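Local coordinates for RNA-binding protein RMD9, mitochondrial (Saccharomyces cerevisiae S288C, PDB 7A9X) that binds a dodecameric sequence motif in the 3'-UTRs of mitochondrial mRNAs and takes part in the processing or stability of these transcripts, at residues S249-V254 with L265-Q270; S362-F367 with T391-V396; E455-R460 with E538-L543. All blocks are in the same frame, centred on the assembly; numbering follows the deposited sequence.

Contact 1: residues S249-V254 with L265-Q270; sequences SGLIKV and LSLFGQ
Leu-251 and Ile-252 meet Leu-267 and Phe-268 through carbon alone, and the shortest polar bonds stay inside each helix: Lys-253 N gives its hydrogen to Ser-249 O at 3.0 Å. With their backbone groups paired in this way, the two helices can press greasy flanks together; segments 249-254 and 265-270 run nearly antiparallel (157°), their axes approaching to 9.1 Å. Ile-252 is the central residue. Its CG1 lies 3.7 Å from Leu-267 CB, the two side chains sliding past each other in opposite directions. Because the chain is extended at its end (chi2 164°), CD1 carries on to the backbone of the other helix and rests 3.6 Å from Phe-268 CA, beside the edge of that ring. Isoleucine suits this place because its longer branch, CG1 to CD1, is apolar and long enough to reach that backbone. An alanine here would lack CG1 and CD1, which is likely to open a gap beside Leu-267 CB and leave the edge of the Phe-268 ring less well supported. Next to it, Leu-267 CD1 sits against Leu-251, 3.7 Å from its CG, leucine branch on leucine branch. Helices 245-257 and 261-270 are consistent with the two helices of one pentatricopeptide repeat. Helix 227-237 packs on Leu-251 and Leu-267, helix 209-223 touches Leu-251 and Val-254, and on helix 281-292 Phe-290 meets the Phe-268 ring edge-to-face.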
loop_
_atom_site.group_PDB
_atom_site.type_symbol
_atom_site.label_atom_id
_atom_site.label_comp_id
_atom_site.label_asym_id
_atom_site.label_seq_id
_atom_site.Cartn_x
_atom_site.Cartn_y
_atom_site.Cartn_z
ATOM N N SER A 249 1.452 23.304 8.382
ATOM C CA SER A 249 1.520 22.183 7.450
ATOM C C SER A 249 0.227 22.040 6.658
ATOM O O SER A 249 0.247 21.932 5.427
ATOM C CB SER A 249 1.829 20.891 8.208
ATOM O OG SER A 249 1.923 19.800 7.310
ATOM N N GLY A 250 -0.913 22.030 7.350
ATOM C CA GLY A 250 -2.185 21.913 6.654
ATOM C C GLY A 250 -2.441 23.070 5.705
ATOM O O GLY A 250 -2.969 22.881 4.605
ATOM N N LEU A 251 -2.061 24.281 6.114
ATOM C CA LEU A 251 -2.277 25.446 5.262
ATOM C C LEU A 251 -1.371 25.409 4.035
ATOM O O LEU A 251 -1.789 25.795 2.936
ATOM C CB LEU A 251 -2.051 26.727 6.062
ATOM C CG LEU A 251 -2.650 28.015 5.495
ATOM C CD1 LEU A 251 -4.126 27.828 5.186
ATOM C CD2 LEU A 251 -2.450 29.162 6.471
ATOM N N ILE A 252 -0.132 24.941 4.198
ATOM C CA ILE A 252 0.756 24.779 3.051
ATOM C C ILE A 252 0.187 23.758 2.073
ATOM O O ILE A 252 0.186 23.979 0.857
ATOM C CB ILE A 252 2.170 24.386 3.520
ATOM C CG1 ILE A 252 2.821 25.547 4.269
ATOM C CG2 ILE A 252 3.036 23.964 2.338
ATOM C CD1 ILE A 252 4.021 25.141 5.091
ATOM N N LYS A 253 -0.316 22.632 2.587
ATOM C CA LYS A 253 -0.852 21.592 1.713
ATOM C C LYS A 253 -2.047 22.098 0.915
ATOM O O LYS A 253 -2.181 21.790 -0.275
ATOM C CB LYS A 253 -1.237 20.362 2.536
ATOM C CG LYS A 253 -0.056 19.628 3.150
ATOM C CD LYS A 253 -0.498 18.358 3.863
ATOM C CE LYS A 253 0.694 17.590 4.410
ATOM N NZ LYS A 253 0.302 16.276 4.992
ATOM N N VAL A 254 -2.929 22.871 1.555
ATOM C CA VAL A 254 -4.075 23.439 0.851
ATOM C C VAL A 254 -3.603 24.315 -0.303
ATOM O O VAL A 254 -4.077 24.188 -1.439
ATOM C CB VAL A 254 -4.968 24.228 1.828
ATOM C CG1 VAL A 254 -6.022 25.020 1.067
ATOM C CG2 VAL A 254 -5.625 23.290 2.826
ATOM N N LEU A 265 4.964 28.550 -0.307
ATOM C CA LEU A 265 6.392 28.673 -0.030
ATOM C C LEU A 265 6.671 29.695 1.064
ATOM O O LEU A 265 7.645 29.548 1.812
ATOM C CB LEU A 265 7.142 29.050 -1.306
ATOM C CG LEU A 265 7.123 28.015 -2.426
ATOM C CD1 LEU A 265 7.587 28.644 -3.724
ATOM C CD2 LEU A 265 7.996 26.821 -2.075
ATOM N N SER A 266 5.841 30.733 1.170
ATOM C CA SER A 266 6.038 31.734 2.214
ATOM C C SER A 266 5.795 31.138 3.595
ATOM O O SER A 266 6.593 31.342 4.519
ATOM C CB SER A 266 5.119 32.931 1.972
ATOM O OG SER A 266 5.275 33.910 2.982
ATOM N N LEU A 267 4.693 30.400 3.756
ATOM C CA LEU A 267 4.442 29.719 5.021
ATOM C C LEU A 267 5.483 28.641 5.289
ATOM O O LEU A 267 5.831 28.392 6.449
ATOM C CB LEU A 267 3.038 29.113 5.022
ATOM C CG LEU A 267 1.860 30.079 4.871
ATOM C CD1 LEU A 267 0.624 29.327 4.406
ATOM C CD2 LEU A 267 1.584 30.804 6.179
ATOM N N PHE A 268 5.988 27.994 4.234
ATOM C CA PHE A 268 7.003 26.961 4.410
ATOM C C PHE A 268 8.286 27.543 4.987
ATOM O O PHE A 268 8.930 26.918 5.838
ATOM C CB PHE A 268 7.271 26.262 3.078
ATOM C CG PHE A 268 8.261 25.136 3.170
ATOM C CD1 PHE A 268 7.897 23.918 3.720
ATOM C CD2 PHE A 268 9.552 25.291 2.697
ATOM C CE1 PHE A 268 8.806 22.879 3.803
ATOM C CE2 PHE A 268 10.465 24.256 2.777
ATOM C CZ PHE A 268 10.093 23.049 3.330
ATOM N N GLY A 269 8.666 28.742 4.544
ATOM C CA GLY A 269 9.845 29.386 5.097
ATOM C C GLY A 269 9.695 29.721 6.569
ATOM O O GLY A 269 10.632 29.544 7.351
ATOM N N GLN A 270 8.515 30.208 6.967
ATOM C CA GLN A 270 8.281 30.501 8.378
ATOM C C GLN A 270 8.266 29.225 9.211
ATOM O O GLN A 270 8.754 29.211 10.346
ATOM C CB GLN A 270 6.968 31.263 8.554
ATOM C CG GLN A 270 6.958 32.666 7.978
ATOM C CD GLN A 270 5.679 33.407 8.314
ATOM O OE1 GLN A 270 4.781 32.855 8.949
ATOM N NE2 GLN A 270 5.591 34.663 7.891
#

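Contact 2: residues S362-F367 with T391-V396; sequences SLNNTF and TFYSGV. With nucleotides of chain B.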
loop_
_atom_site.group_PDB
_atom_site.type_symbol
_atom_site.label_atom_id
_atom_site.label_comp_id
_atom_site.label_asym_id
_atom_site.label_seq_id
_atom_site.Cartn_x
_atom_site.Cartn_y
_atom_site.Cartn_z
ATOM N N SER A 362 7.289 -1.162 -5.215
ATOM C CA SER A 362 6.249 -0.173 -5.476
ATOM C C SER A 362 6.706 0.847 -6.511
ATOM O O SER A 362 5.915 1.270 -7.364
ATOM C CB SER A 362 5.848 0.520 -4.175
ATOM O OG SER A 362 4.765 1.410 -4.382
ATOM N N LEU A 363 7.979 1.253 -6.454
ATOM C CA LEU A 363 8.510 2.189 -7.441
ATOM C C LEU A 363 8.528 1.565 -8.830
ATOM O O LEU A 363 8.079 2.180 -9.805
ATOM C CB LEU A 363 9.918 2.640 -7.044
ATOM C CG LEU A 363 10.626 3.563 -8.043
ATOM C CD1 LEU A 363 9.990 4.945 -8.038
ATOM C CD2 LEU A 363 12.123 3.655 -7.772
ATOM N N ASN A 364 9.044 0.339 -8.938
ATOM C CA ASN A 364 9.113 -0.326 -10.234
ATOM C C ASN A 364 7.727 -0.611 -10.796
ATOM O O ASN A 364 7.552 -0.646 -12.021
ATOM C CB ASN A 364 9.928 -1.614 -10.112
ATOM C CG ASN A 364 11.385 -1.348 -9.789
ATOM O OD1 ASN A 364 11.956 -0.347 -10.225
ATOM N ND2 ASN A 364 11.996 -2.243 -9.021
ATOM N N ASN A 365 6.733 -0.804 -9.926
ATOM C CA ASN A 365 5.360 -0.975 -10.393
ATOM C C ASN A 365 4.891 0.254 -11.159
ATOM O O ASN A 365 4.361 0.145 -12.271
ATOM C CB ASN A 365 4.436 -1.258 -9.209
ATOM C CG ASN A 365 2.998 -1.484 -9.632
ATOM O OD1 ASN A 365 2.731 -2.055 -10.691
ATOM N ND2 ASN A 365 2.061 -1.031 -8.808
ATOM N N THR A 366 5.081 1.439 -10.574
ATOM C CA THR A 366 4.702 2.675 -11.249
ATOM C C THR A 366 5.494 2.868 -12.537
ATOM O O THR A 366 4.933 3.266 -13.564
ATOM C CB THR A 366 4.910 3.864 -10.310
ATOM O OG1 THR A 366 4.164 3.656 -9.105
ATOM C CG2 THR A 366 4.448 5.159 -10.966
ATOM N N PHE A 367 6.795 2.568 -12.504
ATOM C CA PHE A 367 7.662 2.839 -13.647
ATOM C C PHE A 367 7.339 1.926 -14.825
ATOM O O PHE A 367 7.201 2.390 -15.963
ATOM C CB PHE A 367 9.126 2.689 -13.233
ATOM C CG PHE A 367 10.089 2.745 -14.380
ATOM C CD1 PHE A 367 10.269 3.920 -15.096
ATOM C CD2 PHE A 367 10.823 1.624 -14.739
ATOM C CE1 PHE A 367 11.157 3.978 -16.154
ATOM C CE2 PHE A 367 11.715 1.673 -15.795
ATOM C CZ PHE A 367 11.882 2.852 -16.505
ATOM N N THR A 391 20.484 -3.155 -17.467
ATOM C CA THR A 391 21.890 -2.832 -17.245
ATOM C C THR A 391 22.047 -1.759 -16.174
ATOM O O THR A 391 22.897 -1.877 -15.284
ATOM C CB THR A 391 22.537 -2.385 -18.559
ATOM O OG1 THR A 391 22.580 -3.491 -19.470
ATOM C CG2 THR A 391 23.951 -1.871 -18.328
ATOM N N PHE A 392 21.227 -0.707 -16.237
ATOM C CA PHE A 392 21.305 0.345 -15.229
ATOM C C PHE A 392 20.940 -0.189 -13.849
ATOM O O PHE A 392 21.614 0.109 -12.855
ATOM C CB PHE A 392 20.391 1.511 -15.598
ATOM C CG PHE A 392 20.078 2.410 -14.438
ATOM C CD1 PHE A 392 20.967 3.401 -14.056
ATOM C CD2 PHE A 392 18.904 2.248 -13.714
ATOM C CE1 PHE A 392 20.688 4.220 -12.982
ATOM C CE2 PHE A 392 18.620 3.062 -12.638
ATOM C CZ PHE A 392 19.513 4.051 -12.271
ATOM N N TYR A 393 19.853 -0.961 -13.766
ATOM C CA TYR A 393 19.411 -1.486 -12.479
ATOM C C TYR A 393 20.441 -2.440 -11.886
ATOM O O TYR A 393 20.633 -2.465 -10.665
ATOM C CB TYR A 393 18.054 -2.177 -12.644
ATOM C CG TYR A 393 17.241 -2.297 -11.375
ATOM C CD1 TYR A 393 16.485 -1.227 -10.907
ATOM C CD2 TYR A 393 17.211 -3.486 -10.653
ATOM C CE1 TYR A 393 15.732 -1.334 -9.749
ATOM C CE2 TYR A 393 16.460 -3.602 -9.496
ATOM C CZ TYR A 393 15.724 -2.525 -9.049
ATOM O OH TYR A 393 14.979 -2.643 -7.898
ATOM N N SER A 394 21.120 -3.219 -12.731
ATOM C CA SER A 394 22.194 -4.076 -12.241
ATOM C C SER A 394 23.343 -3.248 -11.678
ATOM O O SER A 394 23.954 -3.626 -10.671
ATOM C CB SER A 394 22.694 -4.986 -13.363
ATOM O OG SER A 394 21.653 -5.801 -13.871
ATOM N N GLY A 395 23.649 -2.114 -12.310
ATOM C CA GLY A 395 24.744 -1.277 -11.853
ATOM C C GLY A 395 24.506 -0.620 -10.510
ATOM O O GLY A 395 25.463 -0.172 -9.874
ATOM N N VAL A 396 23.254 -0.553 -10.067
ATOM C CA VAL A 396 22.933 0.068 -8.786
ATOM C C VAL A 396 22.942 -0.954 -7.656
ATOM O O VAL A 396 23.494 -0.695 -6.585
ATOM C CB VAL A 396 21.573 0.787 -8.883
ATOM C CG1 VAL A 396 21.209 1.425 -7.551
ATOM C CG2 VAL A 396 21.603 1.828 -9.992
ATOM P P A B 9 0.192 -2.377 -1.506
ATOM O OP1 A B 9 -0.929 -3.291 -1.836
ATOM O OP2 A B 9 1.375 -2.920 -0.796
ATOM O "O5'" A B 9 0.708 -1.695 -2.857
ATOM C "C5'" A B 9 2.007 -1.117 -2.948
ATOM C "C4'" A B 9 2.923 -1.855 -3.894
ATOM O "O4'" A B 9 4.188 -2.104 -3.233
ATOM C "C3'" A B 9 2.459 -3.227 -4.368
ATOM O "O3'" A B 9 1.598 -3.133 -5.494
ATOM C "C2'" A B 9 3.768 -3.951 -4.667
ATOM O "O2'" A B 9 4.261 -3.589 -5.947
ATOM C "C1'" A B 9 4.702 -3.361 -3.611
ATOM N N9 A B 9 4.812 -4.197 -2.398
ATOM C C8 A B 9 4.176 -3.987 -1.200
ATOM N N7 A B 9 4.466 -4.872 -0.277
ATOM C C5 A B 9 5.364 -5.721 -0.908
ATOM C C6 A B 9 6.049 -6.867 -0.464
ATOM N N6 A B 9 5.929 -7.373 0.765
ATOM N N1 A B 9 6.873 -7.486 -1.336
ATOM C C2 A B 9 6.993 -6.976 -2.569
ATOM N N3 A B 9 6.402 -5.907 -3.103
ATOM C C4 A B 9 5.591 -5.316 -2.213
ATOM P P C B 8 3.513 2.437 -0.798
ATOM O OP1 C B 8 3.900 1.454 -1.841
ATOM O OP2 C B 8 2.883 3.721 -1.199
ATOM O "O5'" C B 8 2.523 1.746 0.241
ATOM C "C5'" C B 8 2.657 0.375 0.594
ATOM C "C4'" C B 8 1.306 -0.263 0.795
ATOM O "O4'" C B 8 0.698 0.255 2.014
ATOM C "C3'" C B 8 0.300 -0.009 -0.332
ATOM O "O3'" C B 8 -0.442 -1.194 -0.620
ATOM C "C2'" C B 8 -0.624 1.055 0.252
ATOM O "O2'" C B 8 -1.934 1.053 -0.273
ATOM C "C1'" C B 8 -0.611 0.705 1.736
ATOM N N1 C B 8 -0.921 1.855 2.598
ATOM C C2 C B 8 -1.996 1.780 3.492
ATOM O O2 C B 8 -2.652 0.732 3.573
ATOM N N3 C B 8 -2.286 2.855 4.260
ATOM C C4 C B 8 -1.565 3.971 4.155
ATOM N N4 C B 8 -1.889 5.004 4.937
ATOM C C5 C B 8 -0.475 4.078 3.244
ATOM C C6 C B 8 -0.196 3.009 2.488
ATOM P P U B 10 0.800 -4.417 -6.043
ATOM O OP1 U B 10 -0.277 -3.918 -6.936
ATOM O OP2 U B 10 0.446 -5.285 -4.890
ATOM O "O5'" U B 10 1.861 -5.192 -6.946
ATOM C "C5'" U B 10 2.213 -4.722 -8.241
ATOM C "C4'" U B 10 3.101 -5.712 -8.951
ATOM O "O4'" U B 10 4.279 -5.953 -8.144
ATOM C "C3'" U B 10 2.497 -7.093 -9.174
ATOM O "O3'" U B 10 1.734 -7.157 -10.368
ATOM C "C2'" U B 10 3.713 -8.015 -9.192
ATOM O "O2'" U B 10 4.298 -8.059 -10.485
ATOM C "C1'" U B 10 4.674 -7.302 -8.238
ATOM N N1 U B 10 4.681 -7.887 -6.877
ATOM C C2 U B 10 5.686 -8.785 -6.572
ATOM O O2 U B 10 6.545 -9.112 -7.371
ATOM N N3 U B 10 5.647 -9.284 -5.294
ATOM C C4 U B 10 4.726 -8.980 -4.313
ATOM O O4 U B 10 4.823 -9.514 -3.208
ATOM C C5 U B 10 3.719 -8.041 -4.706
ATOM C C6 U B 10 3.733 -7.538 -5.942
#
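Asn-364 and Tyr-393 join helices 357-374 and 379-396, which probably form the helical hairpin of a pentatricopeptide repeat, a unit of an RNA-binding solenoid. Hydrogen bonding carries the link: Asn-364 ND2 donates to Tyr-393 OH over 3.2 Å, at 157°, with the hydroxyl in the amide plane. The side chains come from opposite directions, and amide and ring are turned 67° apart. With the CA atoms of Asn-364 and Tyr-393 10.6 Å apart, tyrosine suits the place because its long ring brings a polar end to the asparagine. Both ends have further partners: Asp-400 OD1 bonds the hydroxyl, and Trp-344 NE1 bonds Asn-364 OD1. These bonds satisfy buried polar atoms and limit rotation of the amide. Aromatic stacks lie beside it: Tyr-393 on Phe-403, and Phe-367 on Trp-344. RNA contacts occupy another flank of helix 357-374. Asn-365, with CG anti to its N (chi1 -178°), lays its amide against the sugar of U10 of chain B, CG standing 3.6 Å from C5'. Ser-362 is small enough to let the backbone of the RNA come close, and its OG donates to OP1 of C8 of chain B at 2.7 Å.

Contact 3: residues E455-R460 with E538-L543; sequences EEILDR and EDRIEL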
loop_
_atom_site.group_PDB
_atom_site.type_symbol
_atom_site.label_atom_id
_atom_site.label_comp_id
_atom_site.label_asym_id
_atom_site.label_seq_id
_atom_site.Cartn_x
_atom_site.Cartn_y
_atom_site.Cartn_z
ATOM N N GLU A 455 1.217 -28.709 -22.952
ATOM C CA GLU A 455 2.370 -29.261 -22.252
ATOM C C GLU A 455 3.090 -28.183 -21.451
ATOM O O GLU A 455 3.433 -28.390 -20.281
ATOM C CB GLU A 455 3.327 -29.913 -23.250
ATOM C CG GLU A 455 2.645 -30.810 -24.264
ATOM C CD GLU A 455 3.614 -31.367 -25.285
ATOM O OE1 GLU A 455 4.834 -31.342 -25.022
ATOM O OE2 GLU A 455 3.157 -31.826 -26.353
ATOM N N GLU A 456 3.331 -27.022 -22.069
ATOM C CA GLU A 456 3.997 -25.937 -21.357
ATOM C C GLU A 456 3.130 -25.394 -20.229
ATOM O O GLU A 456 3.654 -25.001 -19.181
ATOM C CB GLU A 456 4.369 -24.818 -22.327
ATOM C CG GLU A 456 5.198 -23.715 -21.697
ATOM C CD GLU A 456 5.595 -22.644 -22.693
ATOM O OE1 GLU A 456 6.038 -21.561 -22.256
ATOM O OE2 GLU A 456 5.462 -22.889 -23.911
ATOM N N ILE A 457 1.809 -25.370 -20.423
ATOM C CA ILE A 457 0.908 -24.939 -19.358
ATOM C C ILE A 457 1.010 -25.883 -18.168
ATOM O O ILE A 457 1.032 -25.447 -17.009
ATOM C CB ILE A 457 -0.535 -24.841 -19.887
ATOM C CG1 ILE A 457 -0.609 -23.835 -21.039
ATOM C CG2 ILE A 457 -1.488 -24.444 -18.774
ATOM C CD1 ILE A 457 -2.006 -23.624 -21.578
ATOM N N LEU A 458 1.084 -27.189 -18.435
ATOM C CA LEU A 458 1.275 -28.157 -17.360
ATOM C C LEU A 458 2.631 -27.982 -16.689
ATOM O O LEU A 458 2.731 -28.052 -15.459
ATOM C CB LEU A 458 1.128 -29.580 -17.904
ATOM C CG LEU A 458 -0.290 -30.123 -18.072
ATOM C CD1 LEU A 458 -0.272 -31.415 -18.872
ATOM C CD2 LEU A 458 -0.930 -30.343 -16.711
ATOM N N ASP A 459 3.682 -27.747 -17.478
ATOM C CA ASP A 459 5.024 -27.627 -16.914
ATOM C C ASP A 459 5.121 -26.439 -15.966
ATOM O O ASP A 459 5.663 -26.554 -14.860
ATOM C CB ASP A 459 6.058 -27.507 -18.035
ATOM C CG ASP A 459 6.144 -28.759 -18.884
ATOM O OD1 ASP A 459 5.960 -29.868 -18.336
ATOM O OD2 ASP A 459 6.390 -28.635 -20.101
ATOM N N ARG A 460 4.604 -25.282 -16.384
ATOM C CA ARG A 460 4.655 -24.110 -15.522
ATOM C C ARG A 460 3.698 -24.229 -14.343
ATOM O O ARG A 460 3.919 -23.583 -13.312
ATOM C CB ARG A 460 4.361 -22.847 -16.335
ATOM C CG ARG A 460 5.395 -22.573 -17.418
ATOM C CD ARG A 460 5.292 -21.157 -17.963
ATOM N NE ARG A 460 6.216 -20.941 -19.073
ATOM C CZ ARG A 460 7.485 -20.568 -18.933
ATOM N NH1 ARG A 460 7.993 -20.363 -17.725
ATOM N NH2 ARG A 460 8.249 -20.401 -20.004
ATOM N N GLU A 538 -5.069 -29.070 -28.156
ATOM C CA GLU A 538 -6.073 -28.338 -28.915
ATOM C C GLU A 538 -7.102 -27.636 -28.039
ATOM O O GLU A 538 -7.840 -26.784 -28.546
ATOM C CB GLU A 538 -6.799 -29.275 -29.891
ATOM C CG GLU A 538 -5.909 -29.887 -30.962
ATOM C CD GLU A 538 -5.358 -31.241 -30.562
ATOM O OE1 GLU A 538 -5.897 -31.849 -29.613
ATOM O OE2 GLU A 538 -4.385 -31.699 -31.199
ATOM N N ASP A 539 -7.175 -27.961 -26.748
ATOM C CA ASP A 539 -8.184 -27.386 -25.867
ATOM C C ASP A 539 -7.567 -27.106 -24.505
ATOM O O ASP A 539 -7.098 -28.028 -23.832
ATOM C CB ASP A 539 -9.389 -28.321 -25.731
ATOM C CG ASP A 539 -10.627 -27.606 -25.229
ATOM O OD1 ASP A 539 -10.538 -26.898 -24.205
ATOM O OD2 ASP A 539 -11.691 -27.743 -25.867
ATOM N N ARG A 540 -7.579 -25.835 -24.100
ATOM C CA ARG A 540 -7.050 -25.445 -22.798
ATOM C C ARG A 540 -8.082 -25.546 -21.683
ATOM O O ARG A 540 -7.709 -25.778 -20.527
ATOM C CB ARG A 540 -6.511 -24.012 -22.847
ATOM C CG ARG A 540 -5.437 -23.769 -23.887
ATOM C CD ARG A 540 -4.830 -22.391 -23.695
ATOM N NE ARG A 540 -3.928 -22.019 -24.781
ATOM C CZ ARG A 540 -3.208 -20.901 -24.799
ATOM N NH1 ARG A 540 -2.415 -20.638 -25.828
ATOM N NH2 ARG A 540 -3.281 -20.048 -23.788
ATOM N N ILE A 541 -9.369 -25.373 -21.996
ATOM C CA ILE A 541 -10.394 -25.423 -20.955
ATOM C C ILE A 541 -10.507 -26.833 -20.386
ATOM O O ILE A 541 -10.744 -27.018 -19.184
ATOM C CB ILE A 541 -11.740 -24.916 -21.504
ATOM C CG1 ILE A 541 -11.631 -23.435 -21.876
ATOM C CG2 ILE A 541 -12.853 -25.133 -20.493
ATOM C CD1 ILE A 541 -12.922 -22.833 -22.367
ATOM N N GLU A 542 -10.324 -27.850 -21.231
ATOM C CA GLU A 542 -10.355 -29.225 -20.742
ATOM C C GLU A 542 -9.184 -29.508 -19.807
ATOM O O GLU A 542 -9.352 -30.158 -18.770
ATOM C CB GLU A 542 -10.357 -30.201 -21.916
ATOM C CG GLU A 542 -11.552 -30.031 -22.837
ATOM C CD GLU A 542 -11.669 -31.151 -23.848
ATOM O OE1 GLU A 542 -12.804 -31.608 -24.105
ATOM O OE2 GLU A 542 -10.625 -31.579 -24.385
ATOM N N LEU A 543 -7.989 -29.024 -20.155
ATOM C CA LEU A 543 -6.847 -29.167 -19.259
ATOM C C LEU A 543 -7.081 -28.418 -17.952
ATOM O O LEU A 543 -6.699 -28.891 -16.874
ATOM C CB LEU A 543 -5.576 -28.663 -19.943
ATOM C CG LEU A 543 -4.298 -28.748 -19.107
ATOM C CD1 LEU A 543 -3.938 -30.199 -18.825
ATOM C CD2 LEU A 543 -3.152 -28.032 -19.796
#
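Ile-457 and Leu-458 face Arg-540 and Leu-543, and each pair is turned differently. Leu-543 reaches between the two aliphatic residues. Its CG is anti to the backbone N (chi1 180°), which sends both methyls toward helix 454-470. CD1 stands 3.7 Å from Leu-458 CD2, the two leucines meeting at a slant, while CD2 lies 4.1 Å from Ile-457 CG2 as those side chains pass in opposite directions. A leucine suits this place because its forked end can touch two neighbours at once. Ile-457 turns its other branch to Arg-540, which it crosses at about a right angle: Ile-457 CD1 rests 3.7 Å from Arg-540 CD, on the aliphatic part of an arginine stretched out from CG to NE. The charged end thus passes beyond the isoleucine, where its NH2 bonds the carbonyls of Leu-446 and Ala-487 and its guanidinium makes a cation-pi contact with Trp-491. A long residue, apolar in its middle and cationic at its tip, fits both surroundings. Asp-539 caps the start of its helix: OD1 accepts from Glu-542 N at 3.1 Å, met from above the carboxylate plane, and weakly from Ile-541 N. Glu-456 and Arg-460 form a salt bridge spanning one turn of helix 454-470. Helix 540-551, with Asp-539 at its N-cap, follows the repeats in the chain and packs against a helix of what is probably the eighth pentatricopeptide repeat, consistent with the all-helical packing of an alpha-solenoid.

Overall arrangement
The three contacts follow one another along the chain and are spread over the helical solenoid. Contact 2 lies about 33 Å, centre to centre, from each of the other two, while contacts 1 and 3 are about 59 Å apart and on opposite sides of the chain's centre. None touches another; the nearest atoms of contacts 1 and 2 are about 18 Å apart, those of contacts 2 and 3 about 20 Å. Their relation to the RNA differs. Contact 2 touches nucleotides directly, whereas the nearest atoms of contacts 1 and 3 are about 7 Å and 11 Å from the nucleic acid. Those two join helices apolarly, and contact 2 relies on a polar bond.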